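Local coordinates for protein glycosyl hydrolase (Rhizobium leguminosarum bv. trifolii, PDB 5NDX) that probably hydrolyses O-glycosyl bonds as an alpha-L-iduronidase of glycoside hydrolase family 39, a bacterial orthologue of the human lysosomal enzyme, at residues 37-42 against 541-546; 327-332 against 454-459; 158-163 against 196-201. The protein carries 2 engineered substitutions. All blocks are in the same frame, centred on the assembly; numbering follows the deposited sequence.

Interaction 1: 37-42 against 541-546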
loop_
_atom_site.group_PDB
_atom_site.type_symbol
_atom_site.label_atom_id
_atom_site.label_comp_id
_atom_site.label_asym_id
_atom_site.label_seq_id
_atom_site.Cartn_x
_atom_site.Cartn_y
_atom_site.Cartn_z
ATOM N N GLU A 37 -15.128 -9.612 -3.245
ATOM C CA GLU A 37 -14.791 -8.342 -2.668
ATOM C C GLU A 37 -13.276 -8.035 -2.815
ATOM O O GLU A 37 -12.908 -6.956 -3.254
ATOM C CB GLU A 37 -15.166 -8.283 -1.206
ATOM C CG GLU A 37 -16.661 -8.409 -0.914
ATOM C CD GLU A 37 -17.137 -9.844 -0.817
ATOM O OE1 GLU A 37 -16.425 -10.789 -1.243
ATOM O OE2 GLU A 37 -18.240 -10.035 -0.312
ATOM N N MET A 38 -12.424 -8.981 -2.445
ATOM C CA MET A 38 -10.988 -8.826 -2.591
ATOM C C MET A 38 -10.585 -8.726 -4.031
ATOM O O MET A 38 -9.647 -7.961 -4.350
ATOM C CB MET A 38 -10.245 -9.983 -1.967
ATOM C CG MET A 38 -8.739 -9.828 -1.862
ATOM S SD MET A 38 -8.183 -8.244 -1.185
ATOM C CE MET A 38 -8.633 -8.483 0.533
ATOM N N ARG A 39 -11.273 -9.477 -4.910
ATOM C CA ARG A 39 -10.964 -9.387 -6.350
ATOM C C ARG A 39 -11.142 -7.927 -6.852
ATOM O O ARG A 39 -10.279 -7.377 -7.531
ATOM C CB ARG A 39 -11.817 -10.379 -7.176
ATOM C CG ARG A 39 -11.529 -10.275 -8.666
ATOM C CD ARG A 39 -12.067 -11.424 -9.538
ATOM N NE ARG A 39 -11.699 -11.059 -10.920
ATOM C CZ ARG A 39 -10.566 -11.387 -11.569
ATOM N NH1 ARG A 39 -9.665 -12.202 -11.054
ATOM N NH2 ARG A 39 -10.360 -10.915 -12.797
ATOM N N GLN A 40 -12.240 -7.292 -6.465
ATOM C CA GLN A 40 -12.470 -5.891 -6.819
ATOM C C GLN A 40 -11.396 -4.996 -6.190
ATOM O O GLN A 40 -10.860 -4.135 -6.871
ATOM C CB GLN A 40 -13.846 -5.419 -6.400
ATOM C CG GLN A 40 -14.233 -4.158 -7.114
ATOM C CD GLN A 40 -15.593 -3.617 -6.655
ATOM O OE1 GLN A 40 -16.681 -4.239 -6.871
ATOM N NE2 GLN A 40 -15.556 -2.467 -6.102
ATOM N N MET A 41 -11.073 -5.250 -4.927
ATOM C CA MET A 41 -10.067 -4.456 -4.229
ATOM C C MET A 41 -8.699 -4.489 -4.917
ATOM O O MET A 41 -8.009 -3.477 -4.951
ATOM C CB MET A 41 -9.951 -4.914 -2.792
ATOM C CG MET A 41 -11.211 -4.627 -1.995
ATOM S SD MET A 41 -11.307 -5.649 -0.528
ATOM C CE MET A 41 -12.642 -4.817 0.340
ATOM N N LEU A 42 -8.312 -5.657 -5.449
ATOM C CA LEU A 42 -7.016 -5.796 -6.100
ATOM C C LEU A 42 -6.846 -4.941 -7.355
ATOM O O LEU A 42 -5.734 -4.602 -7.694
ATOM C CB LEU A 42 -6.696 -7.255 -6.413
ATOM C CG LEU A 42 -6.519 -8.159 -5.220
ATOM C CD1 LEU A 42 -6.295 -9.589 -5.664
ATOM C CD2 LEU A 42 -5.388 -7.715 -4.350
ATOM N N GLU A 541 -15.308 -5.974 -15.432
ATOM C CA GLU A 541 -16.007 -7.067 -14.774
ATOM C C GLU A 541 -17.245 -6.620 -14.085
ATOM O O GLU A 541 -17.280 -5.531 -13.480
ATOM C CB GLU A 541 -15.157 -7.679 -13.718
ATOM C CG GLU A 541 -13.987 -8.392 -14.291
ATOM C CD GLU A 541 -13.092 -8.826 -13.199
ATOM O OE1 GLU A 541 -13.632 -9.224 -12.151
ATOM O OE2 GLU A 541 -11.861 -8.738 -13.382
ATOM N N ARG A 542 -18.196 -7.552 -14.048
ATOM C CA ARG A 542 -19.505 -7.354 -13.464
ATOM C C ARG A 542 -19.527 -7.578 -11.954
ATOM O O ARG A 542 -19.019 -8.552 -11.450
ATOM C CB ARG A 542 -20.497 -8.301 -14.139
ATOM C CG ARG A 542 -21.892 -8.297 -13.539
ATOM C CD ARG A 542 -22.912 -8.762 -14.590
ATOM N NE ARG A 542 -24.261 -8.752 -14.046
ATOM C CZ ARG A 542 -24.768 -9.702 -13.258
ATOM N NH1 ARG A 542 -24.061 -10.760 -12.884
ATOM N NH2 ARG A 542 -26.013 -9.569 -12.813
ATOM N N TYR A 543 -20.147 -6.653 -11.230
ATOM C CA TYR A 543 -20.434 -6.841 -9.816
ATOM C C TYR A 543 -21.841 -6.400 -9.558
ATOM O O TYR A 543 -22.423 -5.681 -10.371
ATOM C CB TYR A 543 -19.471 -5.986 -8.943
ATOM C CG TYR A 543 -18.090 -6.533 -8.954
ATOM C CD1 TYR A 543 -17.685 -7.475 -8.022
ATOM C CD2 TYR A 543 -17.199 -6.158 -9.920
ATOM C CE1 TYR A 543 -16.404 -8.008 -8.050
ATOM C CE2 TYR A 543 -15.902 -6.692 -9.961
ATOM C CZ TYR A 543 -15.510 -7.585 -9.009
ATOM O OH TYR A 543 -14.251 -8.073 -9.064
ATOM N N LEU A 544 -22.366 -6.802 -8.406
ATOM C CA LEU A 544 -23.623 -6.261 -7.934
ATOM C C LEU A 544 -23.377 -5.434 -6.669
ATOM O O LEU A 544 -22.793 -5.933 -5.683
ATOM C CB LEU A 544 -24.633 -7.382 -7.650
ATOM C CG LEU A 544 -25.029 -8.211 -8.885
ATOM C CD1 LEU A 544 -25.933 -9.385 -8.483
ATOM C CD2 LEU A 544 -25.737 -7.325 -9.895
ATOM N N GLY A 545 -23.843 -4.190 -6.712
ATOM C CA GLY A 545 -23.830 -3.286 -5.570
ATOM C C GLY A 545 -25.018 -3.502 -4.651
ATOM O O GLY A 545 -25.890 -4.320 -4.936
ATOM N N LEU A 546 -25.036 -2.778 -3.548
ATOM C CA LEU A 546 -26.155 -2.831 -2.576
ATOM C C LEU A 546 -27.486 -2.722 -3.272
ATOM O O LEU A 546 -27.638 -1.887 -4.147
ATOM C CB LEU A 546 -26.093 -1.666 -1.603
ATOM C CG LEU A 546 -25.211 -1.780 -0.373
ATOM C CD1 LEU A 546 -25.744 -0.804 0.686
ATOM C CD2 LEU A 546 -25.180 -3.170 0.225
#
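Arg-39 and Glu-541 form a two-pronged salt bridge between helix 37-42 and strand 541-545. The arginine grips the carboxylate side-on: NE gives a nearly straight bond to OE1 of Glu-541 (2.9 Å, 170°), in the guanidinium plane and on the syn side but tilted out of the carboxylate plane, while NH2 reaches OE2 of Glu-541 at 2.7 Å from above that plane. With CG anti to the backbone N (chi1 179°) and the chain extended as far as NE, the guanidinium is carried clear of the helix to the acid. NH2 also pairs with Glu-87, so the arginine lies between two acids.

Van der Waals and ring contacts lie beside the bridge. The hydroxyl of Tyr-543 lies against the arginine stem, OH to CG of Arg-39 being 3.5 Å. Gln-40 slides along the tyrosine ring, with CB in an off-centre CH-pi contact and OE1 over one face, 3.4 Å from Tyr-543 CG, its amide steeply inclined to the ring.

A methionine in place of Arg-39 would probably leave Glu-541 and Glu-87 without their shared cation and weaken the tie.

The contact is helix-on-strand packing at a domain interface, joining the first helix of the TIM barrel to the C-terminal beta-domain.

Interaction 2: 327-332 against 454-459. With SO4 (sulfate ion), chain J.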
loop_
_atom_site.group_PDB
_atom_site.type_symbol
_atom_site.label_atom_id
_atom_site.label_comp_id
_atom_site.label_asym_id
_atom_site.label_seq_id
_atom_site.Cartn_x
_atom_site.Cartn_y
_atom_site.Cartn_z
ATOM N N ALA A 327 -14.004 1.157 2.991
ATOM C CA ALA A 327 -15.203 0.953 3.779
ATOM C C ALA A 327 -16.168 0.043 2.993
ATOM O O ALA A 327 -16.594 0.354 1.886
ATOM C CB ALA A 327 -15.838 2.292 4.088
ATOM N N TYR A 328 -16.441 -1.112 3.560
ATOM C CA TYR A 328 -17.290 -2.141 2.981
ATOM C C TYR A 328 -18.736 -1.842 3.414
ATOM O O TYR A 328 -19.006 -1.650 4.585
ATOM C CB TYR A 328 -16.833 -3.533 3.502
ATOM C CG TYR A 328 -17.797 -4.639 3.198
ATOM C CD1 TYR A 328 -17.816 -5.264 1.942
ATOM C CD2 TYR A 328 -18.720 -5.050 4.157
ATOM C CE1 TYR A 328 -18.742 -6.262 1.643
ATOM C CE2 TYR A 328 -19.650 -6.056 3.873
ATOM C CZ TYR A 328 -19.671 -6.660 2.629
ATOM O OH TYR A 328 -20.642 -7.622 2.362
ATOM N N PHE A 329 -19.628 -1.744 2.444
ATOM C CA PHE A 329 -21.061 -1.679 2.657
ATOM C C PHE A 329 -21.660 -2.958 2.102
ATOM O O PHE A 329 -21.463 -3.290 0.925
ATOM C CB PHE A 329 -21.662 -0.542 1.853
ATOM C CG PHE A 329 -21.334 0.805 2.373
ATOM C CD1 PHE A 329 -20.136 1.433 2.027
ATOM C CD2 PHE A 329 -22.217 1.443 3.198
ATOM C CE1 PHE A 329 -19.840 2.694 2.508
ATOM C CE2 PHE A 329 -21.934 2.696 3.680
ATOM C CZ PHE A 329 -20.743 3.332 3.311
ATOM N N GLY A 330 -22.391 -3.667 2.940
ATOM C CA GLY A 330 -23.049 -4.937 2.575
ATOM C C GLY A 330 -23.297 -5.764 3.842
ATOM O O GLY A 330 -23.013 -5.293 4.937
ATOM N N SER A 331 -23.761 -6.997 3.668
ATOM C CA SER A 331 -24.277 -7.815 4.773
ATOM C C SER A 331 -23.235 -8.727 5.381
ATOM O O SER A 331 -23.437 -9.173 6.489
ATOM C CB SER A 331 -25.460 -8.662 4.310
ATOM O OG SER A 331 -25.063 -9.457 3.194
ATOM N N ARG A 332 -22.097 -8.950 4.731
ATOM C CA ARG A 332 -21.112 -9.879 5.283
ATOM C C ARG A 332 -20.315 -9.220 6.399
ATOM O O ARG A 332 -20.222 -8.018 6.434
ATOM C CB ARG A 332 -20.173 -10.386 4.189
ATOM C CG ARG A 332 -20.939 -10.963 3.040
ATOM C CD ARG A 332 -20.024 -11.439 1.960
ATOM N NE ARG A 332 -19.411 -12.710 2.281
ATOM C CZ ARG A 332 -18.532 -13.326 1.508
ATOM N NH1 ARG A 332 -18.118 -12.775 0.361
ATOM N NH2 ARG A 332 -18.064 -14.509 1.885
ATOM N N GLU A 454 -16.338 12.215 5.770
ATOM C CA GLU A 454 -17.024 13.453 6.125
ATOM C C GLU A 454 -18.272 13.611 5.256
ATOM O O GLU A 454 -19.357 14.011 5.732
ATOM C CB GLU A 454 -16.151 14.721 5.995
ATOM C CG GLU A 454 -15.086 14.886 7.086
ATOM C CD GLU A 454 -13.813 14.004 6.868
ATOM O OE1 GLU A 454 -13.737 13.174 5.925
ATOM O OE2 GLU A 454 -12.884 14.118 7.703
ATOM N N VAL A 455 -18.135 13.278 3.986
ATOM C CA VAL A 455 -19.248 13.415 3.074
ATOM C C VAL A 455 -20.387 12.478 3.514
ATOM O O VAL A 455 -21.533 12.866 3.532
ATOM C CB VAL A 455 -18.800 13.144 1.630
ATOM C CG1 VAL A 455 -20.009 13.072 0.720
ATOM C CG2 VAL A 455 -17.872 14.257 1.163
ATOM N N TRP A 456 -20.046 11.223 3.784
ATOM C CA TRP A 456 -20.988 10.235 4.246
ATOM C C TRP A 456 -21.696 10.628 5.545
ATOM O O TRP A 456 -22.921 10.463 5.649
ATOM C CB TRP A 456 -20.246 8.923 4.474
ATOM C CG TRP A 456 -21.075 7.781 5.027
ATOM C CD1 TRP A 456 -22.135 7.153 4.424
ATOM C CD2 TRP A 456 -20.876 7.119 6.278
ATOM N NE1 TRP A 456 -22.583 6.134 5.209
ATOM C CE2 TRP A 456 -21.825 6.083 6.352
ATOM C CE3 TRP A 456 -19.982 7.299 7.339
ATOM C CZ2 TRP A 456 -21.921 5.228 7.472
ATOM C CZ3 TRP A 456 -20.068 6.449 8.450
ATOM C CH2 TRP A 456 -21.022 5.409 8.493
ATOM N N GLU A 457 -20.941 11.155 6.515
ATOM C CA GLU A 457 -21.527 11.561 7.781
ATOM C C GLU A 457 -22.546 12.678 7.556
ATOM O O GLU A 457 -23.495 12.785 8.288
ATOM C CB GLU A 457 -20.466 12.044 8.792
ATOM C CG GLU A 457 -19.672 10.914 9.395
ATOM C CD GLU A 457 -18.622 11.358 10.428
ATOM O OE1 GLU A 457 -18.799 12.371 11.156
ATOM O OE2 GLU A 457 -17.608 10.647 10.494
ATOM N N ALA A 458 -22.328 13.519 6.553
ATOM C CA ALA A 458 -23.270 14.626 6.269
ATOM C C ALA A 458 -24.425 14.162 5.363
ATOM O O ALA A 458 -25.326 14.943 5.120
ATOM C CB ALA A 458 -22.552 15.838 5.649
ATOM N N GLN A 459 -24.415 12.936 4.852
ATOM C CA GLN A 459 -25.511 12.487 4.000
ATOM C C GLN A 459 -26.730 12.127 4.874
ATOM O O GLN A 459 -26.578 11.387 5.852
ATOM C CB GLN A 459 -25.103 11.272 3.176
ATOM C CG GLN A 459 -24.231 11.605 1.985
ATOM C CD GLN A 459 -23.696 10.385 1.271
ATOM O OE1 GLN A 459 -23.643 9.287 1.806
ATOM N NE2 GLN A 459 -23.265 10.590 0.064
HETATM S S SO4 J . -21.264 -15.504 3.686
HETATM O O1 SO4 J . -21.741 -14.122 3.458
HETATM O O2 SO4 J . -20.038 -15.451 4.534
HETATM O O3 SO4 J . -20.976 -16.143 2.371
HETATM O O4 SO4 J . -22.337 -16.265 4.395
#
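Phe-329 reaches from strand 327-330 to the indole of Trp-456 on helix 454-457, its rim directed at the face of the tryptophan. From CB, which points toward the helix, the side chain leaves with CG anti to the carbonyl carbon (chi1 -72°), and CB and CG serve as the stem that carries the ring across. Contact begins at the far end of the ring: CE2 lies 3.8 Å from NE1 of Trp-456, and CZ, the tip, lies 3.9 Å from the same nitrogen and 4.2 Å from CD1 of Trp-456. The phenyl and the five-membered ring have centroids 5.5 Å apart and planes at 79°, an offset edge-to-face (T-shaped) pair.

Although NE1 lies close to the phenyl edge, its N-H is spent on the carbonyl of Pro-475. That bond helps fix the rotation of the indole, which also stacks on Trp-320, while Phe-483 makes a second edge-to-face pair with Phe-329.

Farther along, Arg-332, salt-bridged through NH1 to Glu-35 and Glu-37, makes only weak hydrogen bonds from NE and NH2 to a sulfate, probably from the crystallisation liquor.

Away from the sugar pocket, the contact is part of an aromatic cluster joining the two-stranded sheet 326-330/358-362 to helix 452-457.

Interaction 3: 158-163 against 196-201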
loop_
_atom_site.group_PDB
_atom_site.type_symbol
_atom_site.label_atom_id
_atom_site.label_comp_id
_atom_site.label_asym_id
_atom_site.label_seq_id
_atom_site.Cartn_x
_atom_site.Cartn_y
_atom_site.Cartn_z
ATOM N N GLY A 158 12.500 -26.263 16.999
ATOM C CA GLY A 158 11.513 -26.452 15.935
ATOM C C GLY A 158 11.564 -25.314 14.903
ATOM O O GLY A 158 11.643 -25.585 13.712
ATOM N N TYR A 159 11.589 -24.073 15.406
ATOM C CA TYR A 159 11.607 -22.846 14.599
ATOM C C TYR A 159 12.839 -22.794 13.725
ATOM O O TYR A 159 12.755 -22.572 12.524
ATOM C CB TYR A 159 11.547 -21.570 15.466
ATOM C CG TYR A 159 11.321 -20.330 14.607
ATOM C CD1 TYR A 159 10.050 -20.027 14.113
ATOM C CD2 TYR A 159 12.381 -19.517 14.205
ATOM C CE1 TYR A 159 9.839 -18.935 13.277
ATOM C CE2 TYR A 159 12.167 -18.416 13.380
ATOM C CZ TYR A 159 10.895 -18.143 12.919
ATOM O OH TYR A 159 10.665 -17.082 12.108
ATOM N N THR A 160 13.974 -23.050 14.348
ATOM C CA THR A 160 15.253 -23.003 13.685
ATOM C C THR A 160 15.397 -24.115 12.615
ATOM O O THR A 160 16.024 -23.915 11.573
ATOM C CB THR A 160 16.342 -22.956 14.787
ATOM O OG1 THR A 160 17.372 -22.055 14.410
ATOM C CG2 THR A 160 16.907 -24.307 15.133
ATOM N N ASN A 161 14.784 -25.276 12.845
ATOM C CA ASN A 161 14.731 -26.358 11.833
ATOM C C ASN A 161 13.781 -26.009 10.674
ATOM O O ASN A 161 14.017 -26.375 9.532
ATOM C CB ASN A 161 14.168 -27.659 12.428
ATOM C CG ASN A 161 15.073 -28.321 13.449
ATOM O OD1 ASN A 161 16.280 -28.075 13.538
ATOM N ND2 ASN A 161 14.471 -29.209 14.204
ATOM N N TYR A 162 12.647 -25.428 11.038
ATOM C CA TYR A 162 11.690 -24.861 10.080
ATOM C C TYR A 162 12.369 -23.855 9.127
ATOM O O TYR A 162 12.201 -23.959 7.901
ATOM C CB TYR A 162 10.485 -24.276 10.834
ATOM C CG TYR A 162 9.736 -23.209 10.067
ATOM C CD1 TYR A 162 8.804 -23.543 9.068
ATOM C CD2 TYR A 162 9.964 -21.876 10.331
ATOM C CE1 TYR A 162 8.129 -22.558 8.363
ATOM C CE2 TYR A 162 9.302 -20.887 9.636
ATOM C CZ TYR A 162 8.408 -21.236 8.635
ATOM O OH TYR A 162 7.782 -20.224 7.977
ATOM N N TYR A 163 13.161 -22.933 9.677
ATOM C CA TYR A 163 13.953 -21.966 8.868
ATOM C C TYR A 163 14.896 -22.704 7.903
ATOM O O TYR A 163 14.926 -22.443 6.683
ATOM C CB TYR A 163 14.739 -20.975 9.762
ATOM C CG TYR A 163 15.345 -19.871 8.953
ATOM C CD1 TYR A 163 14.580 -18.757 8.593
ATOM C CD2 TYR A 163 16.611 -19.989 8.427
ATOM C CE1 TYR A 163 15.082 -17.776 7.764
ATOM C CE2 TYR A 163 17.132 -19.026 7.608
ATOM C CZ TYR A 163 16.359 -17.903 7.270
ATOM O OH TYR A 163 16.850 -16.932 6.421
ATOM N N MET A 196 18.736 -15.125 14.880
ATOM C CA MET A 196 19.929 -14.364 14.586
ATOM C C MET A 196 21.187 -15.156 14.983
ATOM O O MET A 196 22.131 -15.214 14.201
ATOM C CB MET A 196 19.874 -13.014 15.316
ATOM C CG MET A 196 18.699 -12.106 14.871
ATOM S SD MET A 196 18.280 -12.093 13.105
ATOM C CE MET A 196 19.459 -10.910 12.719
ATOM N N ALA A 197 21.176 -15.748 16.188
ATOM C CA ALA A 197 22.266 -16.641 16.633
ATOM C C ALA A 197 22.433 -17.799 15.648
ATOM O O ALA A 197 23.527 -18.037 15.141
ATOM C CB ALA A 197 22.007 -17.167 18.050
ATOM N N HIS A 198 21.324 -18.458 15.327
ATOM C CA HIS A 198 21.346 -19.548 14.349
ATOM C C HIS A 198 21.892 -19.176 12.991
ATOM O O HIS A 198 22.637 -19.954 12.389
ATOM C CB HIS A 198 19.950 -20.127 14.195
ATOM C CG HIS A 198 19.910 -21.400 13.425
ATOM N ND1 HIS A 198 19.374 -21.478 12.165
ATOM C CD2 HIS A 198 20.339 -22.649 13.733
ATOM C CE1 HIS A 198 19.485 -22.713 11.721
ATOM N NE2 HIS A 198 20.066 -23.447 12.652
ATOM N N CYS A 199 21.518 -18.009 12.475
ATOM C CA CYS A 199 21.991 -17.580 11.143
ATOM C C CYS A 199 23.404 -17.004 11.165
ATOM O O CYS A 199 24.045 -16.933 10.136
ATOM C CB CYS A 199 21.018 -16.550 10.517
ATOM S SG CYS A 199 19.438 -17.293 10.025
ATOM N N ASP A 200 23.878 -16.582 12.329
ATOM C CA ASP A 200 25.221 -16.046 12.470
ATOM C C ASP A 200 26.316 -17.142 12.625
ATOM O O ASP A 200 27.102 -17.339 11.736
ATOM C CB ASP A 200 25.263 -15.102 13.661
ATOM C CG ASP A 200 26.589 -14.406 13.804
ATOM O OD1 ASP A 200 27.333 -14.278 12.835
ATOM O OD2 ASP A 200 26.868 -13.928 14.887
ATOM N N SER A 201 26.388 -17.788 13.785
ATOM C CA SER A 201 27.148 -19.023 13.984
ATOM C C SER A 201 26.017 -20.004 13.752
ATOM O O SER A 201 25.045 -19.621 13.117
ATOM C CB SER A 201 27.696 -19.055 15.399
ATOM O OG SER A 201 26.743 -18.524 16.307
#
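Thr-160 and His-198 meet where helices 158-163 and 196-200 come nearest, their CA atoms 7.0 Å apart. CB of Thr-160 stands 4.1 Å from the centroid of the His-198 imidazole and nearly over its centre, 8° off the normal, with the hydroxyl branch turned toward the face. The CG2 methyl is the apolar part of the contact, within 4.1 Å of CD2 and NE2 of His-198. The imidazole is brought under the threonine by a first torsion that sets CG anti to the backbone N (chi1 -169°). The modelled position of the threonine hydroxyl is doubtful, being too close to the ring. On the polar side, NE2 of His-198 makes a weak hydrogen bond with the carbonyl of Thr-203.

This is neighbouring-helix packing on the outside of the TIM barrel: helices 155-171 and 190-200 flank strand 179-184 in the chain, and both belong to its outer layer.

A sulfur-aromatic contact lies beside the threonine-histidine pair. SG of Cys-199 stands obliquely to the Tyr-163 ring, 4.4 Å from its centroid, and its nearest ring atom is CE2 of Tyr-163 at 3.8 Å. The phenol hydroxyl bonds to the carbonyl of Arg-213, which holds the far end of the ring while Leu-195 and Met-179 pack against the tyrosine.

In the fold
From the N terminus, the first segment reached is 37-42, on an early barrel helix, but interaction 1 closes only at 541-546, after almost 500 residues. Within that long loop interaction 3 closes first, joining 158-163 to 196-201 across two consecutive barrel helices. Interaction 2 follows in series, running from 327-332 to 454-459, and it too is nested inside interaction 1; none of the loops cross. Interactions 1 and 2 touch directly: Glu-37 OE2 forms a 2.8 Å salt bridge with Arg-332 NH1, and Leu-546 packs on Gly-330. Together they tie the barrel, strand 326-330, helix 452-457 and the C-terminal strands. Interaction 3 lies apart, its centre about 42 Å from that of interaction 1.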